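Local coordinates for D-glycero-beta-D-manno-heptose-1,7-bisphosphate 7-phosphatase (Mesorhizobium loti, PDB 2O2X), which removes the C-7 phosphate of D-glycero-beta-D-manno-heptose 1,7-bisphosphate in a Mg(2+)-dependent step of ADP-heptose biosynthesis, at residues V76-Q81 against M114-A119. Residues are numbered along the deposited sequence; the frame is centred on the assembly and turned at random.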
loop_
_atom_site.group_PDB
_atom_site.type_symbol
_atom_site.label_atom_id
_atom_site.label_comp_id
_atom_site.label_asym_id
_atom_site.label_seq_id
_atom_site.Cartn_x
_atom_site.Cartn_y
_atom_site.Cartn_z
ATOM N N VAL A 76 -2.647 4.917 -2.003
ATOM C CA VAL A 76 -1.351 5.026 -1.359
ATOM C C VAL A 76 -0.735 3.651 -1.194
ATOM O O VAL A 76 -1.290 2.782 -0.519
ATOM C CB VAL A 76 -1.443 5.729 0.012
ATOM C CG1 VAL A 76 -0.085 5.833 0.658
ATOM C CG2 VAL A 76 -2.095 7.121 -0.130
ATOM N N VAL A 77 0.414 3.447 -1.851
ATOM C CA VAL A 77 1.142 2.171 -1.762
ATOM C C VAL A 77 2.025 2.233 -0.536
ATOM O O VAL A 77 2.784 3.185 -0.381
ATOM C CB VAL A 77 1.970 1.911 -3.019
ATOM C CG1 VAL A 77 2.773 0.599 -2.866
ATOM C CG2 VAL A 77 1.060 1.842 -4.260
ATOM N N VAL A 78 1.932 1.241 0.333
ATOM C CA VAL A 78 2.754 1.175 1.568
ATOM C C VAL A 78 3.397 -0.211 1.586
ATOM O O VAL A 78 2.721 -1.233 1.694
ATOM C CB VAL A 78 1.958 1.455 2.874
ATOM C CG1 VAL A 78 1.624 2.911 2.960
ATOM C CG2 VAL A 78 0.679 0.599 2.966
ATOM N N THR A 79 4.712 -0.260 1.414
ATOM C CA THR A 79 5.388 -1.547 1.137
ATOM C C THR A 79 6.641 -1.688 1.990
ATOM O O THR A 79 7.466 -0.779 2.039
ATOM C CB THR A 79 5.719 -1.717 -0.375
ATOM O OG1 THR A 79 6.461 -2.918 -0.606
ATOM C CG2 THR A 79 6.515 -0.575 -0.945
ATOM N N ASN A 80 6.798 -2.844 2.632
ATOM C CA ASN A 80 8.053 -3.218 3.262
ATOM C C ASN A 80 8.930 -3.866 2.181
ATOM O O ASN A 80 8.508 -4.745 1.435
ATOM C CB ASN A 80 7.885 -4.265 4.367
ATOM C CG ASN A 80 7.195 -3.754 5.658
ATOM O OD1 ASN A 80 7.025 -2.551 5.883
ATOM N ND2 ASN A 80 6.839 -4.702 6.547
ATOM N N GLN A 81 10.170 -3.408 2.098
ATOM C CA GLN A 81 11.173 -3.903 1.173
ATOM C C GLN A 81 12.396 -4.386 1.937
ATOM O O GLN A 81 13.514 -3.835 1.802
ATOM C CB GLN A 81 11.507 -2.797 0.162
ATOM C CG GLN A 81 10.331 -2.428 -0.752
ATOM C CD GLN A 81 10.071 -3.466 -1.816
ATOM O OE1 GLN A 81 11.009 -3.971 -2.455
ATOM N NE2 GLN A 81 8.798 -3.788 -2.037
HETATM N N MSE A 114 0.667 7.990 -4.184
HETATM C CA MSE A 114 1.834 8.110 -3.317
HETATM C C MSE A 114 2.409 6.709 -3.112
HETATM O O MSE A 114 1.653 5.720 -3.069
HETATM C CB MSE A 114 1.456 8.745 -1.987
HETATM C CG MSE A 114 2.606 8.963 -1.046
HETATM SE SE MSE A 114 2.207 9.987 0.538
HETATM C CE MSE A 114 2.238 11.740 -0.256
ATOM N N VAL A 115 3.729 6.632 -3.010
ATOM C CA VAL A 115 4.422 5.382 -2.640
ATOM C C VAL A 115 5.300 5.623 -1.422
ATOM O O VAL A 115 6.134 6.542 -1.443
ATOM C CB VAL A 115 5.311 4.874 -3.797
ATOM C CG1 VAL A 115 6.112 3.627 -3.383
ATOM C CG2 VAL A 115 4.465 4.581 -5.040
ATOM N N LEU A 116 5.132 4.805 -0.381
ATOM C CA LEU A 116 6.041 4.756 0.762
ATOM C C LEU A 116 6.614 3.357 0.871
ATOM O O LEU A 116 5.908 2.366 0.660
ATOM C CB LEU A 116 5.393 5.165 2.074
ATOM C CG LEU A 116 4.681 6.525 2.034
ATOM C CD1 LEU A 116 3.219 6.380 1.698
ATOM C CD2 LEU A 116 4.743 7.204 3.406
ATOM N N ALA A 117 7.905 3.271 1.154
ATOM C CA ALA A 117 8.573 1.999 1.308
ATOM C C ALA A 117 9.583 2.044 2.438
ATOM O O ALA A 117 10.236 3.084 2.677
ATOM C CB ALA A 117 9.268 1.595 0.016
ATOM N N CYS A 118 9.690 0.935 3.142
ATOM C CA CYS A 118 10.566 0.798 4.317
ATOM C C CYS A 118 11.486 -0.396 4.155
ATOM O O CYS A 118 11.012 -1.523 4.036
ATOM C CB CYS A 118 9.758 0.648 5.577
ATOM S SG CYS A 118 10.868 0.602 7.040
ATOM N N ALA A 119 12.800 -0.145 4.181
ATOM C CA ALA A 119 13.825 -1.183 3.965
ATOM C C ALA A 119 14.244 -1.908 5.236
ATOM O O ALA A 119 14.802 -3.006 5.155
ATOM C CB ALA A 119 15.035 -0.577 3.328
#
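Gln81 NE2 is gripped by two hydrogen bonds, one to Thr79 OG1 at 2.9 Å and one to Asp39 OD2. The Gln81 chain bends at chi2, and Thr79 OG1, anti to its backbone N (chi1 176°), lies in the plane of the Gln81 amide, almost in line with one N-H (166°). NE2 thus ties Thr79 to Asp39, by similarity the proton donor and a Mg(2+) ligand. A valine at Thr79 would lose the OG1 acceptor and probably loosen the Gln81 amide. Behind them runs a parallel ladder: Val77, Thr79 and Gln81 donate to Met114, Leu116 and Cys118, while Val77 O receives Leu116 N at 2.9 Å, nearly along its C=O axis. Thr79 O takes Cys118 N at 3.0 Å plus a CA-H contact from Ala117 CA at 3.1 Å. The last rung differs, Gln81 N lying above the carbonyl plane of Cys118. On the Val76, Val78 and Leu116 face, under helix 141-150, the Leu116 side chain crosses Val76 obliquely, CD1 to CG1 3.5 Å, and lies beside Val78, pointing the same way. On the other face, Thr79 CG2 sits 3.6 Å from Ala117 CB. The pair belongs to the Rossmann-like sheet of HAD phosphatases, where Thr79, at the C-terminal end of its strand, probably stabilises the phosphoryl group, as in relatives.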